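Local atomic coordinates of alkaline phosphatase (Thermus thermophilus, PDB entry 7KWD), a protein that probably hydrolyses phosphate monoesters at alkaline pH as a homodimeric metalloenzyme that uses zinc and magnesium ions. Residues G111-H116 with F152-P157; T143-T148 with R164-Y169. All coordinates share one frame; numbering follows the deposited sequence.

Contact 1. Residues G111-H116 with F152-P157; sequences GGLAIH and FVISNP
Leu-113 and Asn-156 exchange a pair of backbone hydrogen bonds that closes a single antiparallel bridge of the hydrogen-bonded type between a loop and the chain that leaves helix 147-153. Leu-113 N reaches Asn-156 O at 2.8 Å. The return bond, from Asn-156 N to Leu-113 O, is 2.9 Å long. Leu-113 O also receives a CA-H...O contact from Ser-155 CA at 3.2 Å, which adds a weaker second donor to this oxygen.

Beyond the bridge the side chain of Ser-155 takes over. Its OG, anti to the backbone N (chi1 179°), donates to Ala-114 O at 2.8 Å from above the carbonyl plane, 53° out of it. The same hydroxyl lies against Ile-115 CB, and Ala-114 CB rests on Ile-154 O at 3.5 Å. Ile-115 directs CD1 to the ring of Pro-157, 4.1 Å from its CB, while its CG2 lies against Asn-156 O. The apolar part across the two segments includes one pair of delta-methyls, Leu-113 CD1 and Ile-154 CD1, at 4.0 Å.

Other polar groups are satisfied by neighbouring parts of the chain. Asn-156 OD1 accepts from the backbone N of Asp-158, and Asn-156 ND2 donates to Gln-168 OE1. On the facing loop, Asn-100 ND2 donates to Gly-112 O and Asn-100 OD1 accepts from Ala-114 N, so one side chain serves both backbone groups. The bridge thus fastens the loop that follows helix 95-104 to the chain leaving helix 147-153. Leu-113 is inserted among three helices, touching Ser-96 of helix 95-104, Ala-147 and Ala-150 of helix 147-153, and a side chain of helix 162-172.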
loop_
_atom_site.group_PDB
_atom_site.type_symbol
_atom_site.label_atom_id
_atom_site.label_comp_id
_atom_site.label_asym_id
_atom_site.label_seq_id
_atom_site.Cartn_x
_atom_site.Cartn_y
_atom_site.Cartn_z
ATOM N N GLY A 111 -20.240 -4.024 -10.887
ATOM C CA GLY A 111 -21.044 -3.540 -12.002
ATOM C C GLY A 111 -22.384 -2.884 -11.746
ATOM O O GLY A 111 -22.691 -1.844 -12.343
ATOM N N GLY A 112 -23.214 -3.485 -10.913
ATOM C CA GLY A 112 -24.485 -2.886 -10.579
ATOM C C GLY A 112 -24.439 -1.969 -9.352
ATOM O O GLY A 112 -23.553 -2.061 -8.502
ATOM N N LEU A 113 -25.413 -1.069 -9.297
ATOM C CA LEU A 113 -25.587 -0.118 -8.202
ATOM C C LEU A 113 -26.687 -0.610 -7.277
ATOM O O LEU A 113 -27.830 -0.772 -7.708
ATOM C CB LEU A 113 -25.966 1.262 -8.742
ATOM C CG LEU A 113 -24.912 1.943 -9.606
ATOM C CD1 LEU A 113 -25.448 3.250 -10.207
ATOM C CD2 LEU A 113 -23.648 2.218 -8.778
ATOM N N ALA A 114 -26.350 -0.829 -6.004
ATOM C CA ALA A 114 -27.324 -1.274 -5.001
ATOM C C ALA A 114 -28.216 -2.382 -5.542
ATOM O O ALA A 114 -29.450 -2.314 -5.508
ATOM C CB ALA A 114 -28.188 -0.114 -4.515
ATOM N N ILE A 115 -27.566 -3.443 -6.023
ATOM C CA ILE A 115 -28.278 -4.553 -6.640
ATOM C C ILE A 115 -27.335 -5.741 -6.713
ATOM O O ILE A 115 -26.115 -5.582 -6.813
ATOM C CB ILE A 115 -28.787 -4.123 -8.041
ATOM C CG1 ILE A 115 -29.907 -5.019 -8.550
ATOM C CG2 ILE A 115 -27.585 -4.100 -9.032
ATOM C CD1 ILE A 115 -30.513 -4.541 -9.896
ATOM N N HIS A 116 -27.911 -6.942 -6.696
ATOM C CA HIS A 116 -27.140 -8.157 -6.846
ATOM C C HIS A 116 -27.112 -8.589 -8.305
ATOM O O HIS A 116 -27.905 -8.141 -9.112
ATOM C CB HIS A 116 -27.718 -9.277 -5.974
ATOM C CG HIS A 116 -27.226 -9.234 -4.568
ATOM N ND1 HIS A 116 -25.895 -9.041 -4.259
ATOM C CD2 HIS A 116 -27.877 -9.343 -3.389
ATOM C CE1 HIS A 116 -25.753 -9.014 -2.950
ATOM N NE2 HIS A 116 -26.938 -9.211 -2.398
ATOM N N PHE A 152 -25.034 5.207 -3.286
ATOM C CA PHE A 152 -25.551 5.532 -1.977
ATOM C C PHE A 152 -27.031 5.847 -1.974
ATOM O O PHE A 152 -27.634 5.818 -0.895
ATOM C CB PHE A 152 -24.814 6.721 -1.360
ATOM C CG PHE A 152 -23.560 6.325 -0.637
ATOM C CD1 PHE A 152 -22.684 5.426 -1.203
ATOM C CD2 PHE A 152 -23.284 6.820 0.606
ATOM C CE1 PHE A 152 -21.530 5.040 -0.542
ATOM C CE2 PHE A 152 -22.146 6.434 1.282
ATOM C CZ PHE A 152 -21.265 5.561 0.710
ATOM N N VAL A 153 -27.635 6.135 -3.137
ATOM C CA VAL A 153 -29.001 6.643 -3.192
ATOM C C VAL A 153 -29.933 5.766 -4.024
ATOM O O VAL A 153 -31.120 5.661 -3.697
ATOM C CB VAL A 153 -29.038 8.096 -3.712
ATOM C CG1 VAL A 153 -28.534 8.997 -2.656
ATOM C CG2 VAL A 153 -28.192 8.201 -4.958
ATOM N N ILE A 154 -29.465 5.151 -5.115
ATOM C CA ILE A 154 -30.413 4.484 -6.026
ATOM C C ILE A 154 -29.906 3.122 -6.487
ATOM O O ILE A 154 -28.733 2.782 -6.370
ATOM C CB ILE A 154 -30.756 5.352 -7.261
ATOM C CG1 ILE A 154 -29.498 5.785 -8.033
ATOM C CG2 ILE A 154 -31.581 6.595 -6.845
ATOM C CD1 ILE A 154 -29.025 4.771 -9.121
ATOM N N SER A 155 -30.825 2.342 -7.049
ATOM C CA SER A 155 -30.521 1.004 -7.529
ATOM C C SER A 155 -30.639 0.943 -9.043
ATOM O O SER A 155 -31.605 1.448 -9.625
ATOM C CB SER A 155 -31.467 -0.053 -6.940
ATOM O OG SER A 155 -31.092 -1.318 -7.485
ATOM N N ASN A 156 -29.673 0.300 -9.676
ATOM C CA ASN A 156 -29.693 0.179 -11.131
ATOM C C ASN A 156 -28.740 -0.919 -11.572
ATOM O O ASN A 156 -27.600 -0.982 -11.087
ATOM C CB ASN A 156 -29.301 1.520 -11.775
ATOM C CG ASN A 156 -29.541 1.531 -13.273
ATOM O OD1 ASN A 156 -29.079 0.639 -13.989
ATOM N ND2 ASN A 156 -30.272 2.532 -13.746
ATOM N N PRO A 157 -29.161 -1.795 -12.495
ATOM C CA PRO A 157 -28.303 -2.929 -12.869
ATOM C C PRO A 157 -27.079 -2.541 -13.659
ATOM O O PRO A 157 -26.171 -3.368 -13.751
ATOM C CB PRO A 157 -29.225 -3.828 -13.710
ATOM C CG PRO A 157 -30.339 -2.941 -14.138
ATOM C CD PRO A 157 -30.519 -1.924 -13.063
#

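Contact 2. Residues T143-T148 with R164-Y169; sequences TVTHAT and RIAEQY. With MG (magnesium ion), chain D.
Val-144 and Thr-145 form the middle of a type I turn from Thr-143 to His-146, closed by the bond from His-146 N to Thr-143 O, and this turn faces helix 162-172, with Thr-145 CA 6.1 Å from Ile-165 CA.

Tyr-169 makes the polar link. Its OH donates to Val-144 O at 2.8 Å, lying in the carbonyl plane on a lone pair, and the oxygen in turn lies at the ring edge, close to the ring plane. The edge atom CE2 meets Val-144 CG1 at 4.3 Å and also touches Thr-145 CG2. That methyl continues onto the helix, where it lies 3.9 Å from Ala-166 CB, while Thr-145 CB packs against Ile-165 CG2 at 3.8 Å. The hydroxyl of Thr-145 is bonded to Glu-162, at the start of the same helix. A phenylalanine in place of Tyr-169 would probably leave the buried Val-144 O without this donor and weaken the hold of the helix on the turn.

After the turn, His-146 occupies the N-cap position of helix 147-153, and the chain reaches the magnesium site. Thr-148 OG1 binds the ion at 2.4 Å. Water 1, itself a ligand of the ion, accepts from Thr-148 N and is hydrogen-bonded to His-146 ND1 at 2.9 Å in the plane of the imidazole, so the histidine here meets the ion through water. Asp-47 and Glu-270 complete the six ligands alongside Thr-148 and three waters. An aspartate, threonine and glutamate with water around magnesium, beside a zinc-bound serine, is the arrangement characteristic of the alkaline phosphatase active site.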
loop_
_atom_site.group_PDB
_atom_site.type_symbol
_atom_site.label_atom_id
_atom_site.label_comp_id
_atom_site.label_asym_id
_atom_site.label_seq_id
_atom_site.Cartn_x
_atom_site.Cartn_y
_atom_site.Cartn_z
ATOM N N THR A 143 -18.614 12.803 -12.755
ATOM C CA THR A 143 -20.015 12.990 -13.104
ATOM C C THR A 143 -20.853 12.723 -11.863
ATOM O O THR A 143 -20.564 11.815 -11.078
ATOM C CB THR A 143 -20.449 12.062 -14.240
ATOM O OG1 THR A 143 -20.120 10.726 -13.895
ATOM C CG2 THR A 143 -19.745 12.443 -15.551
ATOM N N VAL A 144 -21.869 13.561 -11.656
ATOM C CA VAL A 144 -22.609 13.495 -10.410
ATOM C C VAL A 144 -23.378 12.189 -10.297
ATOM O O VAL A 144 -23.709 11.756 -9.182
ATOM C CB VAL A 144 -23.508 14.740 -10.324
ATOM C CG1 VAL A 144 -24.699 14.621 -11.319
ATOM C CG2 VAL A 144 -23.976 14.909 -8.906
ATOM N N THR A 145 -23.642 11.544 -11.434
ATOM C CA THR A 145 -24.350 10.279 -11.562
ATOM C C THR A 145 -23.396 9.072 -11.522
ATOM O O THR A 145 -23.814 7.931 -11.759
ATOM C CB THR A 145 -25.117 10.296 -12.905
ATOM O OG1 THR A 145 -24.174 10.686 -13.919
ATOM C CG2 THR A 145 -26.255 11.301 -12.934
ATOM N N HIS A 146 -22.125 9.294 -11.241
ATOM C CA HIS A 146 -21.155 8.210 -11.252
ATOM C C HIS A 146 -21.395 7.247 -10.088
ATOM O O HIS A 146 -22.246 7.458 -9.222
ATOM C CB HIS A 146 -19.749 8.797 -11.226
ATOM C CG HIS A 146 -18.726 7.977 -11.943
ATOM N ND1 HIS A 146 -17.609 7.476 -11.307
ATOM C CD2 HIS A 146 -18.621 7.606 -13.249
ATOM C CE1 HIS A 146 -16.871 6.813 -12.183
ATOM N NE2 HIS A 146 -17.459 6.879 -13.368
ATOM N N ALA A 147 -20.643 6.143 -10.111
ATOM C CA ALA A 147 -20.986 4.989 -9.283
ATOM C C ALA A 147 -20.951 5.313 -7.802
ATOM O O ALA A 147 -21.823 4.876 -7.047
ATOM C CB ALA A 147 -20.027 3.843 -9.561
ATOM N N THR A 148 -19.962 6.091 -7.354
ATOM C CA THR A 148 -19.779 6.227 -5.913
ATOM C C THR A 148 -20.924 7.002 -5.288
ATOM O O THR A 148 -21.522 6.517 -4.313
ATOM C CB THR A 148 -18.421 6.867 -5.626
ATOM O OG1 THR A 148 -17.382 6.014 -6.125
ATOM C CG2 THR A 148 -18.261 7.049 -4.140
ATOM N N ARG A 164 -30.177 7.494 -17.435
ATOM C CA ARG A 164 -31.293 7.037 -16.613
ATOM C C ARG A 164 -31.084 7.392 -15.142
ATOM O O ARG A 164 -32.031 7.806 -14.457
ATOM C CB ARG A 164 -31.445 5.521 -16.800
ATOM C CG ARG A 164 -32.430 4.813 -15.851
ATOM C CD ARG A 164 -33.850 5.408 -15.895
ATOM N NE ARG A 164 -34.678 4.785 -14.867
ATOM C CZ ARG A 164 -35.610 5.402 -14.136
ATOM N NH1 ARG A 164 -35.874 6.692 -14.315
ATOM N NH2 ARG A 164 -36.270 4.706 -13.211
ATOM N N ILE A 165 -29.852 7.229 -14.639
ATOM C CA ILE A 165 -29.549 7.555 -13.246
ATOM C C ILE A 165 -29.902 9.018 -12.941
ATOM O O ILE A 165 -30.449 9.327 -11.885
ATOM C CB ILE A 165 -28.065 7.235 -12.964
ATOM C CG1 ILE A 165 -27.837 5.709 -12.982
ATOM C CG2 ILE A 165 -27.626 7.768 -11.592
ATOM C CD1 ILE A 165 -26.354 5.320 -13.024
ATOM N N ALA A 166 -29.637 9.922 -13.878
ATOM C CA ALA A 166 -30.004 11.324 -13.686
ATOM C C ALA A 166 -31.502 11.481 -13.482
ATOM O O ALA A 166 -31.948 12.317 -12.683
ATOM C CB ALA A 166 -29.526 12.160 -14.885
ATOM N N GLU A 167 -32.298 10.663 -14.178
ATOM C CA GLU A 167 -33.732 10.680 -13.945
ATOM C C GLU A 167 -34.040 10.148 -12.551
ATOM O O GLU A 167 -34.904 10.676 -11.836
ATOM C CB GLU A 167 -34.463 9.828 -15.005
ATOM C CG GLU A 167 -34.337 10.253 -16.474
ATOM C CD GLU A 167 -34.825 9.145 -17.421
ATOM O OE1 GLU A 167 -35.857 8.539 -17.125
ATOM O OE2 GLU A 167 -34.162 8.843 -18.427
ATOM N N GLN A 168 -33.357 9.074 -12.159
ATOM C CA GLN A 168 -33.552 8.524 -10.818
ATOM C C GLN A 168 -33.190 9.543 -9.739
ATOM O O GLN A 168 -33.815 9.575 -8.677
ATOM C CB GLN A 168 -32.724 7.255 -10.678
ATOM C CG GLN A 168 -33.232 6.091 -11.534
ATOM C CD GLN A 168 -32.334 4.881 -11.405
ATOM O OE1 GLN A 168 -31.363 4.744 -12.148
ATOM N NE2 GLN A 168 -32.649 4.002 -10.457
ATOM N N TYR A 169 -32.171 10.379 -9.995
ATOM C CA TYR A 169 -31.803 11.432 -9.047
ATOM C C TYR A 169 -32.937 12.430 -8.851
ATOM O O TYR A 169 -33.223 12.863 -7.716
ATOM C CB TYR A 169 -30.561 12.165 -9.551
ATOM C CG TYR A 169 -29.247 11.517 -9.243
ATOM C CD1 TYR A 169 -29.166 10.198 -8.779
ATOM C CD2 TYR A 169 -28.083 12.240 -9.361
ATOM C CE1 TYR A 169 -27.933 9.638 -8.476
ATOM C CE2 TYR A 169 -26.857 11.691 -9.067
ATOM C CZ TYR A 169 -26.783 10.388 -8.625
ATOM O OH TYR A 169 -25.528 9.868 -8.335
HETATM MG MG MG D . -15.962 7.072 -7.703
HETATM O O HOH W 1 -17.720 7.971 -8.484
HETATM O O HOH W 2 -16.310 5.654 -9.001
HETATM O O HOH W 3 -14.267 7.786 -9.127
#

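In the fold
Contacts 1 and 2 lie with their centres 11 Å apart, and their segments alternate along the chain. Helix 147-153 begins in one and ends in the other. Gln-168 of contact 2 joins them: besides its bond to Asn-156, its NE2 makes a probable hydrogen bond of 2.9 Å to Ser-155 O. Apolar packing adds a second link, with Leu-113 CD1 3.6 Å from Ile-165 CD1. Contact 2 supplies Thr-148 to the magnesium ion directly, whereas contact 1 lies farther from it: the side chain of Leu-113 is about 9 Å from the magnesium and about 7 Å from that of Ser-95, the predicted phosphoserine nucleophile.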